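Local coordinates for protein scyllo-inosose 3-dehydrogenase (Thermotoga maritima, PDB 3IP1) that catalyses the NAD+-dependent oxidation of scyllo-inosose to 3-dehydro-scyllo-inosose with bound zinc, probably as a step in myo-inositol breakdown, at residues Leu193-Pro196 and Thr197-Tyr201; Gly360-Met363 and Thr364-Ile367; Arg250-Leu253 and Ala254-Leu257; Phe286-Thr290 and Gly291-Leu295; Ala200-Val204 and Ile205-Gly209. All coordinates share one frame; numbering follows the deposited sequence.

Interaction 1 (Leu193-Pro196 and Thr197-Tyr201). With CD (cadmium ion), chain F.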
loop_
_atom_site.group_PDB
_atom_site.type_symbol
_atom_site.label_atom_id
_atom_site.label_comp_id
_atom_site.label_asym_id
_atom_site.label_seq_id
_atom_site.Cartn_x
_atom_site.Cartn_y
_atom_site.Cartn_z
ATOM N N LEU A 193 -25.955 15.752 -2.430
ATOM C CA LEU A 193 -24.655 15.887 -3.056
ATOM C C LEU A 193 -23.636 14.820 -2.617
ATOM O O LEU A 193 -22.477 14.889 -3.014
ATOM C CB LEU A 193 -24.107 17.296 -2.778
ATOM C CG LEU A 193 -24.819 18.414 -3.550
ATOM C CD1 LEU A 193 -24.684 19.785 -2.879
ATOM C CD2 LEU A 193 -24.327 18.488 -4.983
ATOM N N VAL A 194 -24.047 13.856 -1.789
ATOM C CA VAL A 194 -23.085 12.857 -1.285
ATOM C C VAL A 194 -22.641 11.910 -2.409
ATOM O O VAL A 194 -21.454 11.575 -2.535
ATOM C CB VAL A 194 -23.645 12.046 -0.085
ATOM C CG1 VAL A 194 -22.696 10.857 0.275
ATOM C CG2 VAL A 194 -23.872 12.969 1.113
ATOM N N GLU A 195 -23.596 11.494 -3.229
ATOM C CA GLU A 195 -23.296 10.593 -4.335
ATOM C C GLU A 195 -22.257 11.165 -5.323
ATOM O O GLU A 195 -21.213 10.544 -5.533
ATOM C CB GLU A 195 -24.593 10.124 -5.026
ATOM C CG GLU A 195 -24.437 8.950 -5.998
ATOM C CD GLU A 195 -24.105 9.360 -7.424
ATOM O OE1 GLU A 195 -24.205 10.550 -7.770
ATOM O OE2 GLU A 195 -23.734 8.474 -8.225
ATOM N N PRO A 196 -22.519 12.339 -5.931
ATOM C CA PRO A 196 -21.460 12.846 -6.834
ATOM C C PRO A 196 -20.143 13.175 -6.100
ATOM O O PRO A 196 -19.059 13.084 -6.696
ATOM C CB PRO A 196 -22.076 14.122 -7.435
ATOM C CG PRO A 196 -23.195 14.513 -6.485
ATOM C CD PRO A 196 -23.728 13.195 -5.963
ATOM N N THR A 197 -20.224 13.563 -4.830
ATOM C CA THR A 197 -19.010 13.896 -4.081
ATOM C C THR A 197 -18.207 12.614 -3.847
ATOM O O THR A 197 -16.966 12.632 -3.880
ATOM C CB THR A 197 -19.325 14.637 -2.735
ATOM O OG1 THR A 197 -20.064 15.847 -3.013
ATOM C CG2 THR A 197 -18.023 14.997 -1.965
ATOM N N SER A 198 -18.933 11.503 -3.664
ATOM C CA SER A 198 -18.329 10.183 -3.435
ATOM C C SER A 198 -17.721 9.594 -4.691
ATOM O O SER A 198 -16.770 8.813 -4.608
ATOM C CB SER A 198 -19.372 9.211 -2.850
ATOM O OG SER A 198 -19.781 9.647 -1.557
ATOM N N VAL A 199 -18.274 9.942 -5.853
ATOM C CA VAL A 199 -17.644 9.593 -7.124
ATOM C C VAL A 199 -16.236 10.217 -7.189
ATOM O O VAL A 199 -15.264 9.521 -7.497
ATOM C CB VAL A 199 -18.499 10.053 -8.343
ATOM C CG1 VAL A 199 -17.692 9.971 -9.645
ATOM C CG2 VAL A 199 -19.807 9.223 -8.455
ATOM N N ALA A 200 -16.145 11.521 -6.926
ATOM C CA ALA A 200 -14.871 12.235 -6.862
ATOM C C ALA A 200 -13.965 11.629 -5.787
ATOM O O ALA A 200 -12.776 11.399 -6.011
ATOM C CB ALA A 200 -15.109 13.720 -6.559
ATOM N N TYR A 201 -14.543 11.366 -4.623
ATOM C CA TYR A 201 -13.770 10.816 -3.511
ATOM C C TYR A 201 -13.160 9.465 -3.884
ATOM O O TYR A 201 -11.979 9.253 -3.662
ATOM C CB TYR A 201 -14.644 10.702 -2.259
ATOM C CG TYR A 201 -13.900 10.434 -0.964
ATOM C CD1 TYR A 201 -13.370 9.169 -0.687
ATOM C CD2 TYR A 201 -13.771 11.437 0.015
ATOM C CE1 TYR A 201 -12.697 8.909 0.525
ATOM C CE2 TYR A 201 -13.125 11.191 1.221
ATOM C CZ TYR A 201 -12.580 9.920 1.468
ATOM O OH TYR A 201 -11.928 9.660 2.655
HETATM CD CD CD F . -24.669 11.129 -10.370
HETATM O O HOH W 1 -22.386 11.709 -10.274
#
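Thr197 and Ser198 fold their hydroxyls back onto the carbonyls of Leu193 and Val194, closing the first turn of helix 194-207, beside the metal site that holds cadmium here. This inner side is the compact part of the contact. Leu193 O accepts Thr197 OG1 at 2.6 Å and Thr197 N at 3.2 Å, the two donors coming from opposite faces of the carbonyl. One residue on, the pattern repeats: Val194 O is gripped by Ser198 N at 2.8 Å and, from the other face, by Ser198 OG at 2.7 Å. In both residues the oxygen sits beside its own backbone N, anti to the carbonyl carbon (chi1 -58° in Thr197, -65° in Ser198), which turns it back down the helix. With an alanine in place of Thr197, Leu193 O would probably lose the shorter of its two bonds from this residue, and a gap would open against the side chain of Met363.

The side facing the metal is looser. Glu195 and Val199 run side by side, yet Glu195 OE2 comes no nearer to Val199 CG2 than 4.0 Å. A bend at chi2 (-88°) carries the carboxylate off the helix, where Glu195 OE1 binds the cadmium ion at 2.7 Å. A water, His97 and Glu98 share that ion, which occupies the site that binds zinc, probably the catalytic one, as in the family.

Two carbonyls at the helix start are thus each doubly bonded within the turn, while the one carboxylate is given over to metal. The chemistry is that of a ligand carried on a well-bonded helix end.

Interaction 2 (Gly360-Met363 and Thr364-Ile367)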
loop_
_atom_site.group_PDB
_atom_site.type_symbol
_atom_site.label_atom_id
_atom_site.label_comp_id
_atom_site.label_asym_id
_atom_site.label_seq_id
_atom_site.Cartn_x
_atom_site.Cartn_y
_atom_site.Cartn_z
ATOM N N GLY A 360 -17.359 20.706 8.014
ATOM C CA GLY A 360 -17.118 21.996 7.343
ATOM C C GLY A 360 -17.050 22.046 5.813
ATOM O O GLY A 360 -17.170 23.125 5.232
HETATM N N MSE A 361 -16.852 20.903 5.148
HETATM C CA MSE A 361 -16.799 20.882 3.691
HETATM C C MSE A 361 -18.206 20.961 3.099
HETATM O O MSE A 361 -18.925 19.954 3.004
HETATM C CB MSE A 361 -16.062 19.642 3.175
HETATM C CG MSE A 361 -15.749 19.672 1.674
HETATM SE SE MSE A 361 -15.031 17.944 1.057
HETATM C CE MSE A 361 -16.708 16.940 1.001
ATOM N N ASP A 362 -18.573 22.165 2.682
ATOM C CA ASP A 362 -19.918 22.476 2.211
ATOM C C ASP A 362 -20.032 22.463 0.673
ATOM O O ASP A 362 -19.682 23.441 -0.005
ATOM C CB ASP A 362 -20.357 23.845 2.758
ATOM C CG ASP A 362 -21.763 24.229 2.320
ATOM O OD1 ASP A 362 -22.493 23.370 1.784
ATOM O OD2 ASP A 362 -22.141 25.403 2.520
HETATM N N MSE A 363 -20.570 21.379 0.133
HETATM C CA MSE A 363 -20.720 21.260 -1.310
HETATM C C MSE A 363 -21.959 21.994 -1.854
HETATM O O MSE A 363 -22.113 22.113 -3.068
HETATM C CB MSE A 363 -20.755 19.785 -1.732
HETATM C CG MSE A 363 -19.474 19.032 -1.484
HETATM SE SE MSE A 363 -18.007 19.755 -2.527
HETATM C CE MSE A 363 -18.803 19.690 -4.292
ATOM N N THR A 364 -22.836 22.468 -0.971
ATOM C CA THR A 364 -24.093 23.113 -1.401
ATOM C C THR A 364 -23.832 24.392 -2.193
ATOM O O THR A 364 -24.707 24.852 -2.930
ATOM C CB THR A 364 -25.090 23.405 -0.230
ATOM O OG1 THR A 364 -24.557 24.416 0.643
ATOM C CG2 THR A 364 -25.389 22.137 0.561
ATOM N N LYS A 365 -22.609 24.917 -2.092
ATOM C CA LYS A 365 -22.200 26.085 -2.863
ATOM C C LYS A 365 -22.370 25.888 -4.371
ATOM O O LYS A 365 -22.456 26.859 -5.114
ATOM C CB LYS A 365 -20.742 26.463 -2.565
ATOM C CG LYS A 365 -20.445 26.815 -1.104
ATOM C CD LYS A 365 -19.053 27.419 -0.996
ATOM C CE LYS A 365 -18.829 28.086 0.351
ATOM N NZ LYS A 365 -18.275 27.130 1.354
ATOM N N ILE A 366 -22.403 24.639 -4.825
ATOM C CA ILE A 366 -22.474 24.374 -6.257
ATOM C C ILE A 366 -23.900 24.308 -6.813
ATOM O O ILE A 366 -24.088 24.273 -8.036
ATOM C CB ILE A 366 -21.667 23.109 -6.674
ATOM C CG1 ILE A 366 -22.445 21.825 -6.354
ATOM C CG2 ILE A 366 -20.236 23.159 -6.068
ATOM C CD1 ILE A 366 -21.952 20.601 -7.125
ATOM N N ILE A 367 -24.894 24.294 -5.933
ATOM C CA ILE A 367 -26.279 24.257 -6.378
ATOM C C ILE A 367 -26.644 25.618 -6.969
ATOM O O ILE A 367 -26.652 26.618 -6.267
ATOM C CB ILE A 367 -27.253 23.821 -5.247
ATOM C CG1 ILE A 367 -26.908 22.396 -4.773
ATOM C CG2 ILE A 367 -28.719 23.892 -5.722
ATOM C CD1 ILE A 367 -27.586 21.973 -3.475
HETATM O O HOH W 2 -16.532 24.482 2.017
#
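The carboxylate of Asp362 is the flat group of this turn, and Thr364 meets one of its oxygens twice. At the edge, Thr364 OG1 donates to the syn lone pair of Asp362 OD1 at 2.6 Å; from over a face, 47° out of the plane, Thr364 N reaches the same Asp362 OD1 at 2.9 Å. The backbone bond closes an Asx turn, which leads the chain into the short 3-10 segment ahead of strand 369-371. Asp362 CG stands anti to its own nitrogen (chi1 -179°), extending the acid forward to the amide two residues on. Arg186 braces both partners, forming a salt bridge with Asp362 OD2 and a hydrogen bond with Thr364 OG1. With an alanine here, Arg186 would probably lose its charged mate and Thr364 N its acceptor, setting the turn free to shift.

The backbone supplies the next link: Ile366 N bonds to Met363 O at 3.1 Å, almost straight at 170°. The two apolar side chains cross beside this bond, CE of Met363 (present as selenomethionine) lying 4.2 Å from Ile366 CG2. Both residues also pack on Leu193.

Lys365 lies on the exposed side. Lys365 NZ stops 4.4 Å from Asp362 OD2, beyond salt-bridge range, though a water accepts from Asp362 N and, weakly, from Lys365 NZ.

The acid is therefore held by two donors on one oxygen and an arginine on the other. Such surroundings would favour its ionised form, so the turn is fixed chiefly by one carboxylate shared between Thr364 and Arg186.

Interaction 3 (Arg250-Leu253 and Ala254-Leu257)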
loop_
_atom_site.group_PDB
_atom_site.type_symbol
_atom_site.label_atom_id
_atom_site.label_comp_id
_atom_site.label_asym_id
_atom_site.label_seq_id
_atom_site.Cartn_x
_atom_site.Cartn_y
_atom_site.Cartn_z
ATOM N N ARG A 250 -17.872 27.981 -13.276
ATOM C CA ARG A 250 -17.233 26.832 -12.646
ATOM C C ARG A 250 -15.858 27.168 -12.030
ATOM O O ARG A 250 -15.546 26.708 -10.929
ATOM C CB ARG A 250 -17.174 25.673 -13.627
ATOM C CG ARG A 250 -18.575 25.168 -13.975
ATOM C CD ARG A 250 -18.613 24.135 -15.085
ATOM N NE ARG A 250 -19.984 23.657 -15.289
ATOM C CZ ARG A 250 -20.927 24.339 -15.944
ATOM N NH1 ARG A 250 -20.649 25.527 -16.466
ATOM N NH2 ARG A 250 -22.143 23.842 -16.087
ATOM N N ARG A 251 -15.068 28.006 -12.701
ATOM C CA ARG A 251 -13.804 28.477 -12.130
ATOM C C ARG A 251 -13.986 29.282 -10.836
ATOM O O ARG A 251 -13.222 29.111 -9.874
ATOM C CB ARG A 251 -13.004 29.289 -13.145
ATOM C CG ARG A 251 -12.390 28.462 -14.257
ATOM C CD ARG A 251 -11.397 29.273 -15.057
ATOM N NE ARG A 251 -11.956 30.553 -15.483
ATOM C CZ ARG A 251 -12.575 30.748 -16.638
ATOM N NH1 ARG A 251 -13.046 31.938 -16.937
ATOM N NH2 ARG A 251 -12.716 29.754 -17.497
ATOM N N ASN A 252 -14.993 30.152 -10.806
ATOM C CA ASN A 252 -15.324 30.888 -9.580
ATOM C C ASN A 252 -15.808 29.971 -8.447
ATOM O O ASN A 252 -15.446 30.160 -7.294
ATOM C CB ASN A 252 -16.350 31.984 -9.874
ATOM C CG ASN A 252 -15.775 33.095 -10.739
ATOM O OD1 ASN A 252 -14.551 33.218 -10.887
ATOM N ND2 ASN A 252 -16.653 33.902 -11.324
ATOM N N LEU A 253 -16.621 28.975 -8.793
ATOM C CA LEU A 253 -16.996 27.936 -7.832
ATOM C C LEU A 253 -15.789 27.181 -7.282
ATOM O O LEU A 253 -15.730 26.932 -6.086
ATOM C CB LEU A 253 -18.003 26.947 -8.425
ATOM C CG LEU A 253 -19.441 27.456 -8.485
ATOM C CD1 LEU A 253 -20.358 26.353 -9.025
ATOM C CD2 LEU A 253 -19.943 27.971 -7.122
ATOM N N ALA A 254 -14.849 26.807 -8.153
ATOM C CA ALA A 254 -13.620 26.144 -7.725
ATOM C C ALA A 254 -12.833 27.009 -6.714
ATOM O O ALA A 254 -12.382 26.503 -5.685
ATOM C CB ALA A 254 -12.753 25.774 -8.927
ATOM N N LYS A 255 -12.689 28.307 -6.990
ATOM C CA LYS A 255 -12.055 29.214 -6.026
ATOM C C LYS A 255 -12.782 29.221 -4.683
ATOM O O LYS A 255 -12.158 29.276 -3.639
ATOM C CB LYS A 255 -11.965 30.640 -6.563
ATOM C CG LYS A 255 -10.885 30.851 -7.609
ATOM C CD LYS A 255 -10.502 32.344 -7.674
ATOM C CE LYS A 255 -11.411 33.135 -8.624
ATOM N NZ LYS A 255 -11.674 34.516 -8.112
ATOM N N GLU A 256 -14.100 29.129 -4.725
ATOM C CA GLU A 256 -14.897 29.141 -3.533
ATOM C C GLU A 256 -14.723 27.859 -2.738
ATOM O O GLU A 256 -14.908 27.836 -1.520
ATOM C CB GLU A 256 -16.360 29.276 -3.929
ATOM C CG GLU A 256 -17.124 30.299 -3.148
ATOM C CD GLU A 256 -18.606 30.276 -3.486
ATOM O OE1 GLU A 256 -18.953 30.052 -4.668
ATOM O OE2 GLU A 256 -19.419 30.470 -2.563
ATOM N N LEU A 257 -14.416 26.779 -3.445
ATOM C CA LEU A 257 -14.261 25.479 -2.805
ATOM C C LEU A 257 -12.822 25.254 -2.306
ATOM O O LEU A 257 -12.543 24.248 -1.681
ATOM C CB LEU A 257 -14.731 24.366 -3.757
ATOM C CG LEU A 257 -16.252 24.402 -3.984
ATOM C CD1 LEU A 257 -16.720 23.508 -5.156
ATOM C CD2 LEU A 257 -17.002 24.074 -2.695
#
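Leu253 lays its CD2 methyl against the carboxylate of Glu256, 3.4 Å from OE1, where the two side chains meet at a slant on helix 248-257. That helix is the connection of a Rossmann-type beta-alpha-beta unit, linking strands 240-244 and 261-263 of the nucleotide-binding domain. Glu256 reaches the leucine with a chi1 of -133°, well off a staggered position, and with its chain extended beyond CG. Its far end also packs on Lys365.

A second pair lies on the outer surface. Asn252 and Lys255 run alongside each other in the same direction, with Lys255 CE 3.9 Å from Asn252 OD1; this is a methylene against an amide oxygen, and the amine itself is carried past by bends at chi3 and chi4.

Under these side chains run the helical backbone bonds. Ala254 N to Arg250 O (2.9 Å) and Lys255 N to Arg251 O (3.0 Å) are regular, the latter with an angle of 163° at the hydrogen. Toward the C-terminal end they bend, reaching 131° for Leu257 N to Leu253 O.

The inner face is apolar: Leu253, Ala254 and Leu257 all pack on Leu227 of helix 224-235. At the other end the two arginines reach past the helix to neighbouring loops. Arg250, which probably binds NAD+, as in related enzymes, bonds through NH1 to Lys387 O and Ser247 OG, and Arg251 NH2 bonds to Glu245 O. In the last turn, Leu257 folds its branch point over the carbonyl four residues back, so that Leu257 CG lies 3.3 Å from Leu253 O.

Interaction 4 (Phe286-Thr290 and Gly291-Leu295)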
loop_
_atom_site.group_PDB
_atom_site.type_symbol
_atom_site.label_atom_id
_atom_site.label_comp_id
_atom_site.label_asym_id
_atom_site.label_seq_id
_atom_site.Cartn_x
_atom_site.Cartn_y
_atom_site.Cartn_z
ATOM N N PHE A 286 -3.315 13.978 -11.044
ATOM C CA PHE A 286 -4.128 14.653 -12.042
ATOM C C PHE A 286 -5.475 13.937 -12.121
ATOM O O PHE A 286 -5.531 12.714 -12.167
ATOM C CB PHE A 286 -3.460 14.626 -13.424
ATOM C CG PHE A 286 -2.114 15.317 -13.485
ATOM C CD1 PHE A 286 -0.977 14.689 -12.997
ATOM C CD2 PHE A 286 -1.996 16.588 -14.074
ATOM C CE1 PHE A 286 0.288 15.324 -13.066
ATOM C CE2 PHE A 286 -0.755 17.241 -14.158
ATOM C CZ PHE A 286 0.393 16.618 -13.659
ATOM N N LEU A 287 -6.563 14.704 -12.122
ATOM C CA LEU A 287 -7.886 14.122 -12.272
ATOM C C LEU A 287 -8.403 14.535 -13.628
ATOM O O LEU A 287 -8.589 15.733 -13.901
ATOM C CB LEU A 287 -8.850 14.587 -11.179
ATOM C CG LEU A 287 -10.258 13.974 -11.269
ATOM C CD1 LEU A 287 -10.227 12.427 -11.017
ATOM C CD2 LEU A 287 -11.251 14.644 -10.341
ATOM N N GLU A 288 -8.616 13.539 -14.482
ATOM C CA GLU A 288 -9.150 13.771 -15.804
ATOM C C GLU A 288 -10.667 13.669 -15.703
ATOM O O GLU A 288 -11.216 12.569 -15.729
ATOM C CB GLU A 288 -8.617 12.718 -16.787
ATOM C CG GLU A 288 -8.660 13.150 -18.261
ATOM C CD GLU A 288 -10.009 13.723 -18.689
ATOM O OE1 GLU A 288 -10.917 12.962 -19.086
ATOM O OE2 GLU A 288 -10.159 14.951 -18.614
ATOM N N ALA A 289 -11.321 14.821 -15.561
ATOM C CA ALA A 289 -12.770 14.885 -15.421
ATOM C C ALA A 289 -13.420 15.706 -16.540
ATOM O O ALA A 289 -14.486 16.269 -16.329
ATOM C CB ALA A 289 -13.140 15.466 -14.054
ATOM N N THR A 290 -12.775 15.774 -17.711
ATOM C CA THR A 290 -13.298 16.540 -18.857
ATOM C C THR A 290 -14.168 15.704 -19.783
ATOM O O THR A 290 -15.081 16.220 -20.397
ATOM C CB THR A 290 -12.192 17.151 -19.767
ATOM O OG1 THR A 290 -11.483 16.096 -20.425
ATOM C CG2 THR A 290 -11.213 18.066 -18.992
ATOM N N GLY A 291 -13.855 14.427 -19.928
ATOM C CA GLY A 291 -14.522 13.626 -20.931
ATOM C C GLY A 291 -13.860 13.772 -22.294
ATOM O O GLY A 291 -14.237 13.090 -23.234
ATOM N N VAL A 292 -12.865 14.649 -22.409
ATOM C CA VAL A 292 -12.079 14.749 -23.641
ATOM C C VAL A 292 -10.604 14.395 -23.386
ATOM O O VAL A 292 -9.703 15.164 -23.747
ATOM C CB VAL A 292 -12.257 16.132 -24.365
ATOM C CG1 VAL A 292 -13.612 16.201 -25.033
ATOM C CG2 VAL A 292 -12.089 17.312 -23.405
ATOM N N PRO A 293 -10.356 13.203 -22.778
ATOM C CA PRO A 293 -9.002 12.817 -22.376
ATOM C C PRO A 293 -8.061 12.753 -23.556
ATOM O O PRO A 293 -6.860 12.908 -23.390
ATOM C CB PRO A 293 -9.188 11.416 -21.748
ATOM C CG PRO A 293 -10.460 10.913 -22.290
ATOM C CD PRO A 293 -11.324 12.131 -22.471
ATOM N N GLN A 294 -8.603 12.552 -24.744
ATOM C CA GLN A 294 -7.786 12.587 -25.953
ATOM C C GLN A 294 -7.384 14.000 -26.395
ATOM O O GLN A 294 -6.427 14.146 -27.151
ATOM C CB GLN A 294 -8.468 11.818 -27.086
ATOM C CG GLN A 294 -9.680 12.513 -27.694
ATOM C CD GLN A 294 -10.905 12.538 -26.782
ATOM O OE1 GLN A 294 -11.757 13.407 -26.926
ATOM N NE2 GLN A 294 -10.999 11.584 -25.844
ATOM N N LEU A 295 -8.089 15.038 -25.928
ATOM C CA LEU A 295 -7.664 16.434 -26.184
ATOM C C LEU A 295 -6.697 16.984 -25.129
ATOM O O LEU A 295 -5.844 17.821 -25.437
ATOM C CB LEU A 295 -8.857 17.404 -26.294
ATOM C CG LEU A 295 -10.050 17.206 -27.254
ATOM C CD1 LEU A 295 -10.958 18.449 -27.232
ATOM C CD2 LEU A 295 -9.633 16.862 -28.699
#
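Thr290 and Val292 meet through an ST turn in the loop that leads from strand 285-288 of the Rossmann-type sheet into helix 293-306. Hydrogen bonds carry most of the contact. Val292 N donates to Thr290 OG1 at 2.8 Å with an angle of 154°, and Thr290 OG1 in turn donates to Glu288 OE2 at 2.5 Å. Thr290 N reaches Glu288 OE2 as well, at 2.9 Å, the two donors lying on opposite faces of its plane and both toward its syn side. Glu288 OE1 receives a weak bond from Gly291 N at 3.4 Å. One carboxylate thus gathers donors from two successive residues and holds the loop curled around itself. Glu288 arrives there through a bend at chi2 (-49°), which doubles the chain back over the turn.

Packing contacts follow the same lines. The side chains of Glu288 and Pro293 cross at about a right angle, and Glu288 OE1 rests 3.5 Å from Pro293 CD, so the acid also covers the first turn of the helix. Val292 CG2 tucks against the threonine, 3.6 Å from Thr290 CB. Outside the turn, Glu288 and Thr290 both pack on Val296 of the helix, while Ala289 lies near Ile225, which probably binds NAD+, as in related enzymes.

Backbone shape completes the account. Val292 occupies the N-cap position, with its carbonyl accepting Leu295 N. Gly291 has a positive phi of 85°, a conformation that asks for glycine: a CB on it would sit 2.5 Å from Thr290 O.

Interaction 5 (Ala200-Val204 and Ile205-Gly209)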
loop_
_atom_site.group_PDB
_atom_site.type_symbol
_atom_site.label_atom_id
_atom_site.label_comp_id
_atom_site.label_asym_id
_atom_site.label_seq_id
_atom_site.Cartn_x
_atom_site.Cartn_y
_atom_site.Cartn_z
ATOM N N ALA A 200 -16.145 11.521 -6.926
ATOM C CA ALA A 200 -14.871 12.235 -6.862
ATOM C C ALA A 200 -13.965 11.629 -5.787
ATOM O O ALA A 200 -12.776 11.399 -6.011
ATOM C CB ALA A 200 -15.109 13.720 -6.559
ATOM N N TYR A 201 -14.543 11.366 -4.623
ATOM C CA TYR A 201 -13.770 10.816 -3.511
ATOM C C TYR A 201 -13.160 9.465 -3.884
ATOM O O TYR A 201 -11.979 9.253 -3.662
ATOM C CB TYR A 201 -14.644 10.702 -2.259
ATOM C CG TYR A 201 -13.900 10.434 -0.964
ATOM C CD1 TYR A 201 -13.370 9.169 -0.687
ATOM C CD2 TYR A 201 -13.771 11.437 0.015
ATOM C CE1 TYR A 201 -12.697 8.909 0.525
ATOM C CE2 TYR A 201 -13.125 11.191 1.221
ATOM C CZ TYR A 201 -12.580 9.920 1.468
ATOM O OH TYR A 201 -11.928 9.660 2.655
ATOM N N ASN A 202 -13.972 8.572 -4.450
ATOM C CA ASN A 202 -13.498 7.262 -4.908
ATOM C C ASN A 202 -12.378 7.430 -5.940
ATOM O O ASN A 202 -11.383 6.709 -5.927
ATOM C CB ASN A 202 -14.658 6.463 -5.517
ATOM C CG ASN A 202 -14.253 5.043 -5.943
ATOM O OD1 ASN A 202 -13.915 4.202 -5.111
ATOM N ND2 ASN A 202 -14.329 4.767 -7.247
ATOM N N ALA A 203 -12.537 8.412 -6.816
ATOM C CA ALA A 203 -11.574 8.635 -7.861
ATOM C C ALA A 203 -10.238 9.130 -7.325
ATOM O O ALA A 203 -9.205 8.637 -7.748
ATOM C CB ALA A 203 -12.143 9.588 -8.912
ATOM N N VAL A 204 -10.245 10.074 -6.387
ATOM C CA VAL A 204 -8.971 10.670 -5.939
ATOM C C VAL A 204 -8.300 10.055 -4.690
ATOM O O VAL A 204 -7.059 10.090 -4.572
ATOM C CB VAL A 204 -9.032 12.221 -5.789
ATOM C CG1 VAL A 204 -9.407 12.859 -7.119
ATOM C CG2 VAL A 204 -9.995 12.657 -4.696
ATOM N N ILE A 205 -9.114 9.513 -3.781
ATOM C CA ILE A 205 -8.621 8.959 -2.516
ATOM C C ILE A 205 -8.437 7.453 -2.651
ATOM O O ILE A 205 -7.343 6.940 -2.398
ATOM C CB ILE A 205 -9.585 9.275 -1.319
ATOM C CG1 ILE A 205 -9.770 10.782 -1.127
ATOM C CG2 ILE A 205 -9.101 8.601 -0.004
ATOM C CD1 ILE A 205 -8.499 11.590 -1.064
ATOM N N VAL A 206 -9.502 6.756 -3.062
ATOM C CA VAL A 206 -9.483 5.299 -3.161
ATOM C C VAL A 206 -8.699 4.762 -4.372
ATOM O O VAL A 206 -7.773 3.979 -4.201
ATOM C CB VAL A 206 -10.913 4.695 -3.167
ATOM C CG1 VAL A 206 -10.848 3.152 -3.132
ATOM C CG2 VAL A 206 -11.732 5.231 -1.964
ATOM N N ARG A 207 -9.104 5.137 -5.590
ATOM C CA ARG A 207 -8.412 4.708 -6.806
ATOM C C ARG A 207 -7.101 5.452 -7.040
ATOM O O ARG A 207 -6.089 4.842 -7.354
ATOM C CB ARG A 207 -9.328 4.888 -8.034
ATOM C CG ARG A 207 -10.508 3.927 -8.064
ATOM C CD ARG A 207 -10.018 2.485 -8.126
ATOM N NE ARG A 207 -9.524 2.170 -9.468
ATOM C CZ ARG A 207 -8.440 1.455 -9.733
ATOM N NH1 ARG A 207 -7.698 0.962 -8.755
ATOM N NH2 ARG A 207 -8.110 1.217 -10.991
ATOM N N GLY A 208 -7.140 6.778 -6.917
ATOM C CA GLY A 208 -5.975 7.620 -7.132
ATOM C C GLY A 208 -4.894 7.424 -6.100
ATOM O O GLY A 208 -3.732 7.757 -6.347
ATOM N N GLY A 209 -5.274 6.885 -4.942
ATOM C CA GLY A 209 -4.328 6.640 -3.858
ATOM C C GLY A 209 -4.220 7.802 -2.884
ATOM O O GLY A 209 -3.474 7.719 -1.900
#
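Ile205 crosses the ring of Tyr201 at a slant and sets CG1 over the centre of one face, 3.8 Å from the centroid and only 8° off the normal, a well-centred CH-pi contact. Its CB and CG2 lie toward the rim of the ring, each 3.6 Å from Tyr201 CE1. Val206 comes instead at the ring edge, where CG2 lies near the plane. With CG1 beside the backbone N (chi1 -59°), the isoleucine turns this methylene toward the ring one helical turn back.

Asn202 is oriented against two neighbours. It crosses Val206, its OD1 3.6 Å from Val206 CB, and runs alongside Arg207, the amide and guanidinium planes 40° apart. That guanidinium group leads elsewhere: NE bonds to Gly340 O and NH2 to Gln337 of a third subunit.

Here helix 194-207 widens into a pi-type turn. Arg207 N bonds to Asn202 O, five residues back, at 2.8 Å and nearly straight, and a weaker bond joins Gly208 N to Ala203 O. Gly208 suits the place, since a CB there would come 2.8 Å from Val204 O.

Tyr201 OH hydrogen-bonds Pro213 O of a second subunit, while Arg212 of that subunit packs on Tyr201, Ile205 and Val206. An aliphatic group over the ring face and a hydroxyl bonded across the interface imply that this helix end joins intrachain packing to subunit association.

Along the chain the order is interaction 1, 5, 3, 4, 2. Interactions 1 and 5 share Ala200 and Tyr201 on helix 194-207, their centres 10 Å apart, so one helix runs from the metal ligand to the subunit interface. Interactions 3 and 4 belong to two beta-alpha-beta units of the parallel Rossmann-type sheet, centres 19 Å apart. The turn of interaction 2 touches both interaction 1, through Leu193 and Thr197, and interaction 3, through Leu253, Glu256 and Leu257. Interaction 5 meets interaction 4 where Ala203 and Val204 pack on Leu287. Helix 194-207 therefore ties the metal site to the side of the nucleotide-binding domain.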